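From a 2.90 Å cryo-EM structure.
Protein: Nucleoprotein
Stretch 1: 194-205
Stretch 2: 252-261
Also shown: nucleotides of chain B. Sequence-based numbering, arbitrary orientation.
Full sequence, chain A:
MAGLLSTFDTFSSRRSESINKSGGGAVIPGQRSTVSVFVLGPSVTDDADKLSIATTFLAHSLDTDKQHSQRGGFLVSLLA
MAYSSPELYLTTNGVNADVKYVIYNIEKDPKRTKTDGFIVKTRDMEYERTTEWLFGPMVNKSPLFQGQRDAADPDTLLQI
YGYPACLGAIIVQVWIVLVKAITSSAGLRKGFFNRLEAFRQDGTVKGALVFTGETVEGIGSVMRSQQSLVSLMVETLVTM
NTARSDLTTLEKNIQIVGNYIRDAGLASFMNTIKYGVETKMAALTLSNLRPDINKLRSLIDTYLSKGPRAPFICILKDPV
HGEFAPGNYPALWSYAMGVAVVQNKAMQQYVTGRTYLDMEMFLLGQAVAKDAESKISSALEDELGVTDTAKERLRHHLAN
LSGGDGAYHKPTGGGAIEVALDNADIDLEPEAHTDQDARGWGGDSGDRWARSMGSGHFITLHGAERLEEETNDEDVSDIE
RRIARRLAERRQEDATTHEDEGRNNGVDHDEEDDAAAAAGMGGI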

ATOM      1  N   ASN A 194      -9.845   6.728  -7.181  1.00  5.19           N
ATOM      2  CA  ASN A 194      -8.789   7.253  -8.032  1.00  5.19           C
ATOM      3  C   ASN A 194      -7.898   6.135  -8.560  1.00  5.19           C
ATOM      4  O   ASN A 194      -7.533   6.127  -9.740  1.00  5.19           O
ATOM      5  CB  ASN A 194      -7.978   8.285  -7.254  1.00  5.19           C
ATOM      6  CG  ASN A 194      -6.952   8.990  -8.109  1.00  5.19           C
ATOM      7  OD1 ASN A 194      -7.275   9.551  -9.153  1.00  5.19           O
ATOM      8  ND2 ASN A 194      -5.702   8.977  -7.660  1.00  5.19           N
ATOM      9  N   ARG A 195      -7.509   5.219  -7.668  1.00  4.30           N
ATOM     10  CA  ARG A 195      -6.686   4.037  -8.043  1.00  4.30           C
ATOM     11  C   ARG A 195      -7.496   3.109  -8.959  1.00  4.30           C
ATOM     12  O   ARG A 195      -6.930   2.605  -9.944  1.00  4.30           O
ATOM     13  CB  ARG A 195      -6.239   3.281  -6.789  1.00  4.30           C
ATOM     14  CG  ARG A 195      -4.967   3.819  -6.151  1.00  4.30           C
ATOM     15  CD  ARG A 195      -3.913   4.187  -7.177  1.00  4.30           C
ATOM     16  NE  ARG A 195      -3.943   5.604  -7.501  1.00  4.30           N
ATOM     17  CZ  ARG A 195      -3.571   6.118  -8.666  1.00  4.30           C
ATOM     18  NH1 ARG A 195      -3.149   5.325  -9.635  1.00  4.30           N
ATOM     19  NH2 ARG A 195      -3.633   7.421  -8.864  1.00  4.30           N
ATOM     20  N   LEU A 196      -8.783   2.924  -8.644  1.00  6.17           N
ATOM     21  CA  LEU A 196      -9.712   2.027  -9.389  1.00  6.17           C
ATOM     22  C   LEU A 196      -9.996   2.534 -10.809  1.00  6.17           C
ATOM     23  O   LEU A 196     -10.362   1.705 -11.660  1.00  6.17           O
ATOM     24  CB  LEU A 196     -11.013   1.857  -8.600  1.00  6.17           C
ATOM     25  CG  LEU A 196     -12.014   0.882  -9.214  1.00  6.17           C
ATOM     26  CD1 LEU A 196     -11.472  -0.538  -9.180  1.00  6.17           C
ATOM     27  CD2 LEU A 196     -13.357   0.958  -8.506  1.00  6.17           C
ATOM     28  N   GLU A 197      -9.812   3.838 -11.034  1.00  9.00           N
ATOM     29  CA  GLU A 197     -10.098   4.483 -12.342  1.00  9.00           C
ATOM     30  C   GLU A 197      -9.207   3.875 -13.431  1.00  9.00           C
ATOM     31  O   GLU A 197      -9.732   3.594 -14.520  1.00  9.00           O
ATOM     32  CB  GLU A 197      -9.862   5.989 -12.222  1.00  9.00           C
ATOM     33  CG  GLU A 197     -10.379   6.786 -13.403  1.00  9.00           C
ATOM     34  CD  GLU A 197     -10.208   8.288 -13.258  1.00  9.00           C
ATOM     35  OE1 GLU A 197      -9.816   8.733 -12.160  1.00  9.00           O
ATOM     36  OE2 GLU A 197     -10.466   9.011 -14.244  1.00  9.00           O
ATOM     37  N   ALA A 198      -7.925   3.645 -13.135  1.00  6.96           N
ATOM     38  CA  ALA A 198      -7.008   3.065 -14.143  1.00  6.96           C
ATOM     39  C   ALA A 198      -7.485   1.661 -14.530  1.00  6.96           C
ATOM     40  O   ALA A 198      -7.515   1.358 -15.737  1.00  6.96           O
ATOM     41  CB  ALA A 198      -5.610   3.023 -13.583  1.00  6.96           C
ATOM     42  N   PHE A 199      -7.871   0.859 -13.533  1.00  6.30           N
ATOM     43  CA  PHE A 199      -8.347  -0.532 -13.755  1.00  6.30           C
ATOM     44  C   PHE A 199      -9.659  -0.540 -14.546  1.00  6.30           C
ATOM     45  O   PHE A 199      -9.798  -1.382 -15.449  1.00  6.30           O
ATOM     46  CB  PHE A 199      -8.447  -1.274 -12.421  1.00  6.30           C
ATOM     47  CG  PHE A 199      -7.107  -1.601 -11.813  1.00  6.30           C
ATOM     48  CD1 PHE A 199      -6.394  -2.713 -12.229  1.00  6.30           C
ATOM     49  CD2 PHE A 199      -6.546  -0.785 -10.845  1.00  6.30           C
ATOM     50  CE1 PHE A 199      -5.158  -3.010 -11.680  1.00  6.30           C
ATOM     51  CE2 PHE A 199      -5.310  -1.081 -10.297  1.00  6.30           C
ATOM     52  CZ  PHE A 199      -4.618  -2.194 -10.714  1.00  6.30           C
ATOM     53  N   ARG A 200     -10.582   0.371 -14.225  1.00  8.80           N
ATOM     54  CA  ARG A 200     -11.883   0.415 -14.944  1.00  8.80           C
ATOM     55  C   ARG A 200     -11.654   0.754 -16.422  1.00  8.80           C
ATOM     56  O   ARG A 200     -12.244   0.066 -17.275  1.00  8.80           O
ATOM     57  CB  ARG A 200     -12.844   1.389 -14.255  1.00  8.80           C
ATOM     58  CG  ARG A 200     -13.433   0.844 -12.962  1.00  8.80           C
ATOM     59  CD  ARG A 200     -14.844   1.327 -12.692  1.00  8.80           C
ATOM     60  NE  ARG A 200     -14.888   2.610 -12.009  1.00  8.80           N
ATOM     61  CZ  ARG A 200     -16.001   3.193 -11.583  1.00  8.80           C
ATOM     62  NH1 ARG A 200     -15.944   4.361 -10.966  1.00  8.80           N
ATOM     63  NH2 ARG A 200     -17.169   2.607 -11.776  1.00  8.80           N
ATOM     64  N   GLN A 201     -10.805   1.745 -16.714  1.00 10.88           N
ATOM     65  CA  GLN A 201     -10.505   2.099 -18.128  1.00 10.88           C
ATOM     66  C   GLN A 201      -9.802   0.901 -18.772  1.00 10.88           C
ATOM     67  O   GLN A 201     -10.156   0.538 -19.908  1.00 10.88           O
ATOM     68  CB  GLN A 201      -9.642   3.360 -18.199  1.00 10.88           C
ATOM     69  CG  GLN A 201     -10.275   4.574 -17.536  1.00 10.88           C
ATOM     70  CD  GLN A 201     -11.721   4.777 -17.917  1.00 10.88           C
ATOM     71  OE1 GLN A 201     -12.282   4.045 -18.728  1.00 10.88           O
ATOM     72  NE2 GLN A 201     -12.340   5.786 -17.326  1.00 10.88           N
ATOM     73  N   ASP A 202      -8.872   0.297 -18.028  1.00  9.27           N
ATOM     74  CA  ASP A 202      -8.119  -0.906 -18.475  1.00  9.27           C
ATOM     75  C   ASP A 202      -9.110  -2.026 -18.806  1.00  9.27           C
ATOM     76  O   ASP A 202      -8.892  -2.732 -19.808  1.00  9.27           O
ATOM     77  CB  ASP A 202      -7.125  -1.337 -17.394  1.00  9.27           C
ATOM     78  CG  ASP A 202      -6.805  -2.821 -17.404  1.00  9.27           C
ATOM     79  OD1 ASP A 202      -6.812  -3.417 -18.499  1.00  9.27           O
ATOM     80  OD2 ASP A 202      -6.550  -3.368 -16.313  1.00  9.27           O
ATOM     81  N   GLY A 203     -10.186  -2.134 -18.021  1.00  8.22           N
ATOM     82  CA  GLY A 203     -11.204  -3.183 -18.205  1.00  8.22           C
ATOM     83  C   GLY A 203     -11.028  -4.302 -17.199  1.00  8.22           C
ATOM     84  O   GLY A 203     -11.827  -5.255 -17.236  1.00  8.22           O
ATOM     85  N   THR A 204     -10.020  -4.195 -16.326  1.00  7.36           N
ATOM     86  CA  THR A 204      -9.841  -5.213 -15.302  1.00  7.36           C
ATOM     87  C   THR A 204     -11.064  -5.311 -14.403  1.00  7.36           C
ATOM     88  O   THR A 204     -11.512  -6.412 -14.065  1.00  7.36           O
ATOM     89  CB  THR A 204      -8.593  -4.898 -14.479  1.00  7.36           C
ATOM     90  OG1 THR A 204      -7.432  -5.169 -15.266  1.00  7.36           O
ATOM     91  CG2 THR A 204      -8.548  -5.728 -13.211  1.00  7.36           C
ATOM     92  N   VAL A 205     -11.619  -4.172 -14.014  1.00  7.65           N
ATOM     93  CA  VAL A 205     -12.789  -4.112 -13.153  1.00  7.65           C
ATOM     94  C   VAL A 205     -13.946  -3.599 -13.991  1.00  7.65           C
ATOM     95  O   VAL A 205     -13.901  -2.475 -14.503  1.00  7.65           O
ATOM     96  CB  VAL A 205     -12.546  -3.218 -11.928  1.00  7.65           C
ATOM     97  CG1 VAL A 205     -13.681  -3.348 -10.946  1.00  7.65           C
ATOM     98  CG2 VAL A 205     -11.243  -3.586 -11.267  1.00  7.65           C
ATOM     99  N   LYS A 252      -0.333  -9.907 -12.206  1.00  5.38           N
ATOM    100  CA  LYS A 252       0.152  -8.678 -12.823  1.00  5.38           C
ATOM    101  C   LYS A 252      -0.539  -7.460 -12.237  1.00  5.38           C
ATOM    102  O   LYS A 252       0.109  -6.456 -11.923  1.00  5.38           O
ATOM    103  CB  LYS A 252      -0.069  -8.726 -14.334  1.00  5.38           C
ATOM    104  CG  LYS A 252       0.930  -9.551 -15.122  1.00  5.38           C
ATOM    105  CD  LYS A 252       0.385  -9.808 -16.511  1.00  5.38           C
ATOM    106  CE  LYS A 252       1.317 -10.644 -17.345  1.00  5.38           C
ATOM    107  NZ  LYS A 252       2.397  -9.837 -17.967  1.00  5.38           N
ATOM    108  N   ASN A 253      -1.857  -7.524 -12.083  1.00  4.16           N
ATOM    109  CA  ASN A 253      -2.588  -6.387 -11.541  1.00  4.16           C
ATOM    110  C   ASN A 253      -2.286  -6.174 -10.066  1.00  4.16           C
ATOM    111  O   ASN A 253      -2.274  -5.034  -9.595  1.00  4.16           O
ATOM    112  CB  ASN A 253      -4.076  -6.587 -11.752  1.00  4.16           C
ATOM    113  CG  ASN A 253      -4.465  -6.521 -13.190  1.00  4.16           C
ATOM    114  OD1 ASN A 253      -3.892  -5.764 -13.960  1.00  4.16           O
ATOM    115  ND2 ASN A 253      -5.448  -7.311 -13.568  1.00  4.16           N
ATOM    116  N   ILE A 254      -2.051  -7.255  -9.328  1.00  3.71           N
ATOM    117  CA  ILE A 254      -1.639  -7.150  -7.936  1.00  3.71           C
ATOM    118  C   ILE A 254      -0.276  -6.488  -7.844  1.00  3.71           C
ATOM    119  O   ILE A 254      -0.017  -5.703  -6.931  1.00  3.71           O
ATOM    120  CB  ILE A 254      -1.652  -8.542  -7.278  1.00  3.71           C
ATOM    121  CG1 ILE A 254      -3.075  -8.946  -6.924  1.00  3.71           C
ATOM    122  CG2 ILE A 254      -0.785  -8.576  -6.047  1.00  3.71           C
ATOM    123  CD1 ILE A 254      -3.222 -10.397  -6.621  1.00  3.71           C
ATOM    124  N   GLN A 255       0.610  -6.773  -8.798  1.00  4.04           N
ATOM    125  CA  GLN A 255       1.903  -6.101  -8.816  1.00  4.04           C
ATOM    126  C   GLN A 255       1.766  -4.628  -9.166  1.00  4.04           C
ATOM    127  O   GLN A 255       2.522  -3.801  -8.655  1.00  4.04           O
ATOM    128  CB  GLN A 255       2.842  -6.790  -9.795  1.00  4.04           C
ATOM    129  CG  GLN A 255       3.372  -8.106  -9.305  1.00  4.04           C
ATOM    130  CD  GLN A 255       4.245  -7.964  -8.084  1.00  4.04           C
ATOM    131  OE1 GLN A 255       5.311  -7.364  -8.138  1.00  4.04           O
ATOM    132  NE2 GLN A 255       3.804  -8.529  -6.975  1.00  4.04           N
ATOM    133  N   ILE A 256       0.816  -4.282 -10.028  1.00  2.82           N
ATOM    134  CA  ILE A 256       0.523  -2.875 -10.297  1.00  2.82           C
ATOM    135  C   ILE A 256       0.061  -2.173  -9.020  1.00  2.82           C
ATOM    136  O   ILE A 256       0.605  -1.133  -8.611  1.00  2.82           O
ATOM    137  CB  ILE A 256      -0.527  -2.772 -11.417  1.00  2.82           C
ATOM    138  CG1 ILE A 256       0.052  -3.298 -12.729  1.00  2.82           C
ATOM    139  CG2 ILE A 256      -1.021  -1.355 -11.573  1.00  2.82           C
ATOM    140  CD1 ILE A 256      -0.973  -3.647 -13.754  1.00  2.82           C
ATOM    141  N   VAL A 257      -0.949  -2.742  -8.367  1.00  2.27           N
ATOM    142  CA  VAL A 257      -1.462  -2.169  -7.130  1.00  2.27           C
ATOM    143  C   VAL A 257      -0.364  -2.090  -6.078  1.00  2.27           C
ATOM    144  O   VAL A 257      -0.309  -1.141  -5.295  1.00  2.27           O
ATOM    145  CB  VAL A 257      -2.668  -2.980  -6.629  1.00  2.27           C
ATOM    146  CG1 VAL A 257      -3.064  -2.509  -5.271  1.00  2.27           C
ATOM    147  CG2 VAL A 257      -3.828  -2.838  -7.573  1.00  2.27           C
ATOM    148  N   GLY A 258       0.525  -3.078  -6.040  1.00  1.77           N
ATOM    149  CA  GLY A 258       1.586  -3.068  -5.055  1.00  1.77           C
ATOM    150  C   GLY A 258       2.655  -2.047  -5.352  1.00  1.77           C
ATOM    151  O   GLY A 258       3.271  -1.507  -4.434  1.00  1.77           O
ATOM    152  N   ASN A 259       2.911  -1.789  -6.630  1.00  1.64           N
ATOM    153  CA  ASN A 259       3.710  -0.637  -7.015  1.00  1.64           C
ATOM    154  C   ASN A 259       3.089   0.644  -6.489  1.00  1.64           C
ATOM    155  O   ASN A 259       3.801   1.607  -6.191  1.00  1.64           O
ATOM    156  CB  ASN A 259       3.859  -0.620  -8.539  1.00  1.64           C
ATOM    157  CG  ASN A 259       4.269   0.728  -9.084  1.00  1.64           C
ATOM    158  OD1 ASN A 259       5.445   1.089  -9.060  1.00  1.64           O
ATOM    159  ND2 ASN A 259       3.302   1.475  -9.604  1.00  1.64           N
ATOM    160  N   TYR A 260       1.764   0.669  -6.356  1.00  1.92           N
ATOM    161  CA  TYR A 260       1.129   1.801  -5.675  1.00  1.92           C
ATOM    162  C   TYR A 260       1.218   1.712  -4.154  1.00  1.92           C
ATOM    163  O   TYR A 260       1.184   2.741  -3.478  1.00  1.92           O
ATOM    164  CB  TYR A 260      -0.330   1.923  -6.083  1.00  1.92           C
ATOM    165  CG  TYR A 260      -0.510   2.443  -7.471  1.00  1.92           C
ATOM    166  CD1 TYR A 260      -0.229   3.757  -7.780  1.00  1.92           C
ATOM    167  CD2 TYR A 260      -0.951   1.614  -8.481  1.00  1.92           C
ATOM    168  CE1 TYR A 260      -0.388   4.228  -9.050  1.00  1.92           C
ATOM    169  CE2 TYR A 260      -1.107   2.077  -9.752  1.00  1.92           C
ATOM    170  CZ  TYR A 260      -0.829   3.383 -10.032  1.00  1.92           C
ATOM    171  OH  TYR A 260      -1.000   3.835 -11.307  1.00  1.92           O
ATOM    172  N   ILE A 261       1.307   0.504  -3.598  1.00  1.64           N
ATOM    173  CA  ILE A 261       1.414   0.320  -2.153  1.00  1.64           C
ATOM    174  C   ILE A 261       2.836   0.532  -1.663  1.00  1.64           C
ATOM    175  O   ILE A 261       3.039   0.869  -0.494  1.00  1.64           O
ATOM    176  CB  ILE A 261       0.918  -1.083  -1.758  1.00  1.64           C
ATOM    177  CG1 ILE A 261      -0.545  -1.265  -2.144  1.00  1.64           C
ATOM    178  CG2 ILE A 261       1.052  -1.336  -0.280  1.00  1.64           C
ATOM    179  CD1 ILE A 261      -1.019  -2.672  -2.015  1.00  1.64           C
TER
ATOM    180  P     U B   6      -2.808  10.677  -9.308  1.00  0.00           P
ATOM    181  OP1   U B   6      -3.699  11.175 -10.367  1.00  0.00           O
ATOM    182  OP2   U B   6      -3.389  10.015  -8.133  1.00  0.00           O
ATOM    183  O5'   U B   6      -1.751   9.690  -9.960  1.00  0.00           O
ATOM    184  C5'   U B   6      -0.821  10.143 -10.929  1.00  0.00           C
ATOM    185  C4'   U B   6       0.304   9.162 -11.103  1.00  0.00           C
ATOM    186  O4'   U B   6       1.199   9.236  -9.967  1.00  0.00           O
ATOM    187  C3'   U B   6      -0.090   7.700 -11.151  1.00  0.00           C
ATOM    188  O3'   U B   6      -0.641   7.288 -12.397  1.00  0.00           O
ATOM    189  C2'   U B   6       1.211   7.007 -10.769  1.00  0.00           C
ATOM    190  O2'   U B   6       2.113   6.986 -11.863  1.00  0.00           O
ATOM    191  C1'   U B   6       1.763   7.968  -9.715  1.00  0.00           C
ATOM    192  N1    U B   6       1.424   7.534  -8.336  1.00  0.00           N
ATOM    193  C2    U B   6       2.301   6.677  -7.699  1.00  0.00           C
ATOM    194  O2    U B   6       3.329   6.285  -8.198  1.00  0.00           O
ATOM    195  N3    U B   6       1.951   6.277  -6.448  1.00  0.00           N
ATOM    196  C4    U B   6       0.819   6.633  -5.770  1.00  0.00           C
ATOM    197  O4    U B   6       0.643   6.187  -4.643  1.00  0.00           O
ATOM    198  C5    U B   6      -0.046   7.516  -6.485  1.00  0.00           C
ATOM    199  C6    U B   6       0.276   7.923  -7.707  1.00  0.00           C

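When two helices run side by side at a distance, side-chain conformation decides what meets, and this pair from a nucleoprotein illustrates the principle. Helices 194-202 and 252-261 run nearly antiparallel, at 154°, with axes no closer than 11.7 Å, so long side chains must span the gap. Phe199 has the largest area covered by the other stretch, 86 Å²: its CA-to-CB bond points toward the partner, and the m rotamer (chi1 -71°) carries the ring between residues one turn apart. Its CZ lies 3.3 Å from Val257 CG2 and 3.8 Å from Ile256 CG2, while CE1 rests 3.7 Å from Asn253 CB, an apolar contact made by an otherwise polar residue.

Arg195 starts sideways and needs its bends. Chi1 and chi2, both m, lay CD over the face of the Tyr260 ring, with Arg195 CD 3.8 Å from its centroid; chi3, at 96° between wells, then sets the direction of the guanidinium. The guanidinium follows as an off-centre cation-pi partner, Arg195 CZ standing 4.3 Å from the Tyr260 ring centroid. It also reaches RNA, with weak hydrogen bonds from Arg195 NH2 to OP2 (2.7 Å) and O5' (3.1 Å) of U6 of chain B.

Beyond the first helix, Gly203 adopts positive phi, where a CB would jam against the preceding carbonyl. The CA-to-CB bond of Thr204 then points toward stretch 2, with Thr204 OG1 3.4 Å from Asn253 ND2.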